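Side-chain contacts in genome packaging NTPase B204 (Sulfolobus turreted icosahedral virus 2, PDB 4KFU), which probably hydrolyses ATP to drive viral DNA into the capsid, as a P-loop NTPase of the FtsK-HerA superfamily: residues Q113-T116 with P117-E121; Y141-M144 with P145-K149; K170-S173 with A174-E178. All coordinates share one frame; numbering follows the deposited sequence.

Contact 1 (Q113-T116 with P117-E121); sequences QKVT and PAIDE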
loop_
_atom_site.group_PDB
_atom_site.type_symbol
_atom_site.label_atom_id
_atom_site.label_comp_id
_atom_site.label_asym_id
_atom_site.label_seq_id
_atom_site.Cartn_x
_atom_site.Cartn_y
_atom_site.Cartn_z
ATOM N N GLN A 113 -15.608 6.813 -3.406
ATOM C CA GLN A 113 -15.681 7.451 -2.093
ATOM C C GLN A 113 -15.259 8.918 -2.165
ATOM O O GLN A 113 -14.761 9.388 -3.203
ATOM C CB GLN A 113 -14.829 6.701 -1.070
ATOM C CG GLN A 113 -13.363 7.104 -1.063
ATOM N N LYS A 114 -15.464 9.633 -1.059
ATOM C CA LYS A 114 -15.151 11.056 -0.980
ATOM C C LYS A 114 -13.654 11.301 -0.822
ATOM O O LYS A 114 -13.001 10.698 0.038
ATOM C CB LYS A 114 -15.903 11.712 0.190
ATOM N N VAL A 115 -13.114 12.183 -1.658
ATOM C CA VAL A 115 -11.699 12.537 -1.569
ATOM C C VAL A 115 -11.478 13.633 -0.522
ATOM O O VAL A 115 -11.708 14.809 -0.799
ATOM C CB VAL A 115 -11.147 13.000 -2.938
ATOM C CG1 VAL A 115 -9.683 13.437 -2.824
ATOM C CG2 VAL A 115 -11.291 11.886 -3.985
ATOM N N THR A 116 -11.035 13.242 0.675
ATOM C CA THR A 116 -10.736 14.181 1.767
ATOM C C THR A 116 -9.439 14.930 1.484
ATOM O O THR A 116 -8.685 14.543 0.584
ATOM C CB THR A 116 -10.541 13.437 3.112
ATOM O OG1 THR A 116 -9.406 12.570 3.011
ATOM C CG2 THR A 116 -11.775 12.630 3.489
ATOM N N PRO A 117 -9.167 16.004 2.245
ATOM C CA PRO A 117 -7.871 16.675 2.088
ATOM C C PRO A 117 -6.684 15.730 2.268
ATOM O O PRO A 117 -5.697 15.837 1.519
ATOM C CB PRO A 117 -7.893 17.722 3.208
ATOM C CG PRO A 117 -9.329 18.068 3.347
ATOM C CD PRO A 117 -10.098 16.800 3.078
ATOM N N ALA A 118 -6.783 14.815 3.234
ATOM C CA ALA A 118 -5.713 13.847 3.493
ATOM C C ALA A 118 -5.447 12.933 2.292
ATOM O O ALA A 118 -4.290 12.686 1.934
ATOM C CB ALA A 118 -6.029 13.015 4.727
ATOM N N ILE A 119 -6.516 12.418 1.691
ATOM C CA ILE A 119 -6.381 11.550 0.522
ATOM C C ILE A 119 -5.744 12.311 -0.635
ATOM O O ILE A 119 -4.819 11.817 -1.278
ATOM C CB ILE A 119 -7.744 10.983 0.055
ATOM C CG1 ILE A 119 -8.397 10.155 1.169
ATOM C CG2 ILE A 119 -7.580 10.140 -1.210
ATOM C CD1 ILE A 119 -7.567 8.983 1.622
ATOM N N ASP A 120 -6.233 13.519 -0.894
ATOM C CA ASP A 120 -5.663 14.317 -1.965
ATOM C C ASP A 120 -4.185 14.585 -1.731
ATOM O O ASP A 120 -3.363 14.471 -2.650
ATOM C CB ASP A 120 -6.407 15.636 -2.134
ATOM C CG ASP A 120 -6.013 16.345 -3.409
ATOM O OD1 ASP A 120 -6.452 15.883 -4.484
ATOM O OD2 ASP A 120 -5.242 17.326 -3.347
ATOM N N GLU A 121 -3.833 14.935 -0.500
ATOM C CA GLU A 121 -2.429 15.167 -0.188
ATOM C C GLU A 121 -1.580 13.903 -0.344
ATOM O O GLU A 121 -0.454 13.953 -0.848
ATOM C CB GLU A 121 -2.289 15.713 1.243
ATOM C CG GLU A 121 -1.067 16.582 1.426
ATOM C CD GLU A 121 -0.781 16.924 2.881
ATOM O OE1 GLU A 121 -1.733 17.007 3.683
ATOM O OE2 GLU A 121 0.410 17.111 3.213
#
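Thr116 meets Ile119 across an N-cap that opens helix 117-124. The tight part lies around the threonine side chain. With chi1 at 63°, OG1 sits between the backbone N and the carbonyl carbon of its own residue, which turns it toward the first helical turn. There Thr116 OG1 accepts from Ile119 N at 3.2 Å, and the N-H points at it almost straight, at 165°. The same oxygen lies 3.2 Å from Ile119 CG1, so one atom both caps the backbone and packs on the isoleucine branch. Asp120 N donates to Thr116 O at 3.0 Å, the first i to i+4 bond of the helix. Pro117 takes the first helical position, and the attachment of its ring at N brings Pro117 CD to 3.4 Å from Thr116 CB. On the inner side Ala118 and Ile119 are buried against Phe81 of helix 78-95, and Glu82 OE2 of that helix accepts from Ala118 N at the same helix end. A looser touch, Val115 CG1 to Ile119 CG2 at 4.2 Å, links this buried side to the solvent side. There Val115 and Asp120 are both exposed, and their meeting is a van der Waals contact without a polar bond. Val115 CG1, anti to its own backbone N, lies alongside the first turn, 4.0 Å from Asp120 CB.

Contact 2 (Y141-M144 with P145-K149); sequences YDLM and PIVYK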
loop_
_atom_site.group_PDB
_atom_site.type_symbol
_atom_site.label_atom_id
_atom_site.label_comp_id
_atom_site.label_asym_id
_atom_site.label_seq_id
_atom_site.Cartn_x
_atom_site.Cartn_y
_atom_site.Cartn_z
ATOM N N TYR A 141 -10.547 -2.938 -9.130
ATOM C CA TYR A 141 -11.675 -2.008 -9.105
ATOM C C TYR A 141 -12.169 -1.623 -7.694
ATOM O O TYR A 141 -13.148 -0.878 -7.563
ATOM C CB TYR A 141 -12.820 -2.531 -9.990
ATOM C CG TYR A 141 -13.283 -3.946 -9.670
ATOM C CD1 TYR A 141 -13.943 -4.228 -8.475
ATOM C CD2 TYR A 141 -13.095 -4.989 -10.579
ATOM C CE1 TYR A 141 -14.381 -5.510 -8.179
ATOM C CE2 TYR A 141 -13.533 -6.270 -10.295
ATOM C CZ TYR A 141 -14.177 -6.522 -9.092
ATOM O OH TYR A 141 -14.621 -7.791 -8.798
ATOM N N ASP A 142 -11.480 -2.100 -6.654
ATOM C CA ASP A 142 -11.812 -1.732 -5.274
ATOM C C ASP A 142 -11.429 -0.287 -4.996
ATOM O O ASP A 142 -11.996 0.336 -4.110
ATOM C CB ASP A 142 -11.049 -2.591 -4.253
ATOM C CG ASP A 142 -11.502 -4.044 -4.222
ATOM O OD1 ASP A 142 -12.584 -4.371 -4.748
ATOM O OD2 ASP A 142 -10.740 -4.852 -3.656
ATOM N N LEU A 143 -10.453 0.242 -5.733
ATOM C CA LEU A 143 -9.915 1.572 -5.405
ATOM C C LEU A 143 -10.242 2.658 -6.427
ATOM O O LEU A 143 -10.497 2.358 -7.596
ATOM C CB LEU A 143 -8.392 1.490 -5.262
ATOM C CG LEU A 143 -7.829 0.394 -4.360
ATOM C CD1 LEU A 143 -6.307 0.453 -4.345
ATOM C CD2 LEU A 143 -8.401 0.501 -2.941
ATOM N N MET A 144 -10.180 3.916 -5.987
ATOM C CA MET A 144 -10.274 5.059 -6.877
ATOM C C MET A 144 -9.246 4.950 -7.988
ATOM O O MET A 144 -8.073 4.723 -7.715
ATOM C CB MET A 144 -9.985 6.355 -6.098
ATOM C CG MET A 144 -11.130 6.852 -5.252
ATOM S SD MET A 144 -10.565 7.847 -3.842
ATOM C CE MET A 144 -8.932 8.265 -4.361
ATOM N N PRO A 145 -9.681 5.095 -9.252
ATOM C CA PRO A 145 -8.742 5.020 -10.379
ATOM C C PRO A 145 -7.579 6.000 -10.249
ATOM O O PRO A 145 -6.494 5.686 -10.734
ATOM C CB PRO A 145 -9.615 5.387 -11.581
ATOM C CG PRO A 145 -10.984 4.959 -11.183
ATOM C CD PRO A 145 -11.079 5.216 -9.703
ATOM N N ILE A 146 -7.771 7.140 -9.582
ATOM C CA ILE A 146 -6.653 8.078 -9.421
ATOM C C ILE A 146 -5.481 7.512 -8.625
ATOM O O ILE A 146 -4.336 7.937 -8.819
ATOM C CB ILE A 146 -7.074 9.460 -8.872
ATOM C CG1 ILE A 146 -7.817 9.325 -7.530
ATOM C CG2 ILE A 146 -7.919 10.187 -9.903
ATOM C CD1 ILE A 146 -7.967 10.648 -6.806
ATOM N N VAL A 147 -5.749 6.555 -7.741
ATOM C CA VAL A 147 -4.653 5.821 -7.095
ATOM C C VAL A 147 -3.686 5.215 -8.112
ATOM O O VAL A 147 -2.460 5.292 -7.949
ATOM C CB VAL A 147 -5.169 4.697 -6.154
ATOM C CG1 VAL A 147 -4.013 3.818 -5.674
ATOM C CG2 VAL A 147 -5.909 5.291 -4.965
ATOM N N TYR A 148 -4.216 4.613 -9.178
ATOM C CA TYR A 148 -3.323 4.010 -10.164
ATOM C C TYR A 148 -2.637 5.057 -11.037
ATOM O O TYR A 148 -1.503 4.850 -11.461
ATOM C CB TYR A 148 -4.044 2.953 -11.017
ATOM C CG TYR A 148 -4.745 1.922 -10.172
ATOM C CD1 TYR A 148 -4.016 0.979 -9.464
ATOM C CD2 TYR A 148 -6.134 1.904 -10.055
ATOM C CE1 TYR A 148 -4.651 0.025 -8.666
ATOM C CE2 TYR A 148 -6.781 0.960 -9.244
ATOM C CZ TYR A 148 -6.017 0.018 -8.563
ATOM O OH TYR A 148 -6.634 -0.931 -7.773
ATOM N N LYS A 149 -3.312 6.172 -11.301
ATOM C CA LYS A 149 -2.700 7.234 -12.091
ATOM C C LYS A 149 -1.569 7.932 -11.323
ATOM O O LYS A 149 -0.602 8.420 -11.918
ATOM C CB LYS A 149 -3.749 8.259 -12.509
ATOM C CG LYS A 149 -4.956 7.679 -13.257
ATOM C CD LYS A 149 -4.539 6.839 -14.461
ATOM C CE LYS A 149 -3.823 7.671 -15.498
ATOM N NZ LYS A 149 -4.250 7.299 -16.882
#
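Leu143 is the first residue of 141-144 to touch the helix that follows, meeting both Val147 and Tyr148. This is the entry into helix 145-150, the beta-alpha-beta connection between parallel strands 131-137 and 153-156, which flank strand 6-10 in the P-loop NTPase sheet. The leucine runs perpendicular to the tyrosine, with Leu143 CD1 3.7 Å from Tyr148 OH and 4.3 Å from Val147 CG1. CD1 comes to the ring obliquely, near its hydroxyl end, and that hydroxyl is hydrogen-bonded to Val140 O just upstream. Met144 follows and touches Pro145, Ile146 and Val147. Its chain bends at chi3 (18°), which swings CE back to Ile146, and the methionine and isoleucine chains run alongside each other. Met144 CE is 3.5 Å from Ile146 CG1, and Met144 CE also reaches Val147 CG2 at 4.3 Å. Next to the backbone, Met144 CB rests on Pro145 CD at 3.9 Å. A single bent i to i+3 bond, 3.0 Å from Val147 N to Met144 O and 139° at the hydrogen, joins the loop to the first turn; its donor rises 48° from the plane of the carbonyl. Leu123 of helix 117-124 touches Met144, Ile146 and Val147, while Val8 of strand 6-10 touches Val147 and Tyr148. The chemistry is therefore mainly apolar: buried carbon surfaces hold this helix entry to the core, and the tyrosine hydroxyl is satisfied by a main-chain carbonyl.

Contact 3 (K170-S173 with A174-E178); sequences KYIS and AEAAE
Ser173 lays its CB against the methyl of Ala176, with Ser173 CB and Ala176 CB 3.9 Å apart, while its hydroxyl oxygen covers the start of helix 174-179. OG stands anti to the backbone N of its own residue (chi1 168°), and that rotation brings it over the amides of the first turn. Both bonds it accepts there are weak: Glu175 N lies 3.2 Å from Ser173 OG in a strongly bent bond, 125° at the hydrogen, and the bond from Ala176 N is straighter, at 161°, but 3.4 Å long to Ser173 OG. The main chain supplies the firmer link, Ala177 N to Ser173 O at 3.0 Å. Before the cap, Ile172 leaves the helical conformation of 162-171, and Ile172 CG2 comes to 4.5 Å from Ala176 CB, a loose touch. Ile172 and Ala176 also touch Met156 of strand 153-156, so this junction lies on the sheet. Outside it, Ala174 and Glu175 are exposed, and the extended glutamate chain leads away from the cap. The arrangement is a serine N-cap at a break between two consecutive helices, 162-171 and 174-179, which in sequence connect strand 153-156 of the P-loop NTPase sheet to its antiparallel neighbour 188-192.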
loop_
_atom_site.group_PDB
_atom_site.type_symbol
_atom_site.label_atom_id
_atom_site.label_comp_id
_atom_site.label_asym_id
_atom_site.label_seq_id
_atom_site.Cartn_x
_atom_site.Cartn_y
_atom_site.Cartn_z
ATOM N N LYS A 170 -7.421 0.226 -18.913
ATOM C CA LYS A 170 -7.835 1.628 -18.978
ATOM C C LYS A 170 -7.005 2.566 -18.094
ATOM O O LYS A 170 -6.774 3.731 -18.462
ATOM C CB LYS A 170 -9.337 1.726 -18.641
ATOM C CG LYS A 170 -9.951 3.138 -18.682
ATOM C CD LYS A 170 -11.475 3.044 -18.556
ATOM C CE LYS A 170 -12.148 4.416 -18.372
ATOM N NZ LYS A 170 -12.033 5.277 -19.587
ATOM N N TYR A 171 -6.546 2.074 -16.944
ATOM C CA TYR A 171 -5.951 2.977 -15.947
ATOM C C TYR A 171 -4.499 2.680 -15.647
ATOM O O TYR A 171 -3.844 3.439 -14.931
ATOM C CB TYR A 171 -6.717 2.920 -14.620
ATOM C CG TYR A 171 -8.154 3.322 -14.715
ATOM C CD1 TYR A 171 -8.516 4.608 -15.104
ATOM C CD2 TYR A 171 -9.158 2.420 -14.401
ATOM C CE1 TYR A 171 -9.855 4.978 -15.183
ATOM C CE2 TYR A 171 -10.491 2.781 -14.468
ATOM C CZ TYR A 171 -10.828 4.061 -14.854
ATOM O OH TYR A 171 -12.148 4.389 -14.928
ATOM N N ILE A 172 -4.008 1.557 -16.145
ATOM C CA ILE A 172 -2.653 1.128 -15.841
ATOM C C ILE A 172 -1.897 0.876 -17.149
ATOM O O ILE A 172 -1.088 1.703 -17.568
ATOM C CB ILE A 172 -2.635 -0.149 -14.968
ATOM C CG1 ILE A 172 -3.363 0.095 -13.638
ATOM C CG2 ILE A 172 -1.198 -0.599 -14.706
ATOM C CD1 ILE A 172 -3.465 -1.173 -12.779
ATOM N N SER A 173 -2.161 -0.263 -17.794
ATOM C CA SER A 173 -1.500 -0.593 -19.052
ATOM C C SER A 173 -2.151 -1.794 -19.738
ATOM O O SER A 173 -2.399 -2.827 -19.110
ATOM C CB SER A 173 -0.020 -0.883 -18.805
ATOM O OG SER A 173 0.570 -1.474 -19.952
ATOM N N ALA A 174 -2.421 -1.672 -21.034
ATOM C CA ALA A 174 -3.002 -2.781 -21.791
ATOM C C ALA A 174 -2.040 -3.966 -21.917
ATOM O O ALA A 174 -2.470 -5.125 -22.021
ATOM C CB ALA A 174 -3.464 -2.298 -23.175
ATOM N N GLU A 175 -0.740 -3.679 -21.909
ATOM C CA GLU A 175 0.278 -4.733 -21.887
ATOM C C GLU A 175 0.242 -5.503 -20.552
ATOM O O GLU A 175 0.430 -6.716 -20.520
ATOM C CB GLU A 175 1.669 -4.126 -22.111
ATOM C CG GLU A 175 2.813 -5.149 -22.257
ATOM C CD GLU A 175 4.206 -4.495 -22.287
ATOM O OE1 GLU A 175 4.298 -3.260 -22.484
ATOM O OE2 GLU A 175 5.214 -5.218 -22.111
ATOM N N ALA A 176 0.009 -4.784 -19.454
ATOM C CA ALA A 176 -0.161 -5.407 -18.137
ATOM C C ALA A 176 -1.405 -6.289 -18.117
ATOM O O ALA A 176 -1.400 -7.383 -17.543
ATOM C CB ALA A 176 -0.266 -4.320 -17.053
ATOM N N ALA A 177 -2.481 -5.800 -18.729
ATOM C CA ALA A 177 -3.739 -6.532 -18.751
ATOM C C ALA A 177 -3.565 -7.863 -19.455
ATOM O O ALA A 177 -4.193 -8.861 -19.078
ATOM C CB ALA A 177 -4.812 -5.735 -19.429
ATOM N N GLU A 178 -2.723 -7.894 -20.482
ATOM C CA GLU A 178 -2.484 -9.170 -21.161
ATOM C C GLU A 178 -1.595 -10.090 -20.327
ATOM O O GLU A 178 -1.846 -11.292 -20.255
ATOM C CB GLU A 178 -1.863 -8.956 -22.543
ATOM C CG GLU A 178 -2.171 -10.092 -23.507
ATOM C CD GLU A 178 -3.670 -10.338 -23.636
ATOM O OE1 GLU A 178 -4.425 -9.355 -23.838
ATOM O OE2 GLU A 178 -4.102 -11.510 -23.517
#

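Overall arrangement
Along the chain the three contacts come in series; none nests in or crosses another, and each closes just a short local turn into a helix. Contact 1 ends the loop after strand 98-102 and starts helix 117-124. Strand 131-137 then leads to contact 2, the entry to helix 145-150. The centres of contacts 1 and 2 lie about 13 Å apart, and Ile119 CG2 touches Met144 CE at 3.9 Å, bringing the two helices together. Contact 3, beyond strand 153-156, links helices 162-171 and 174-179; through its Tyr171 and Ile172, contact 2 reaches the end of helix 162-171. Contacts 1 and 3 do not touch, so contact 2 bridges them.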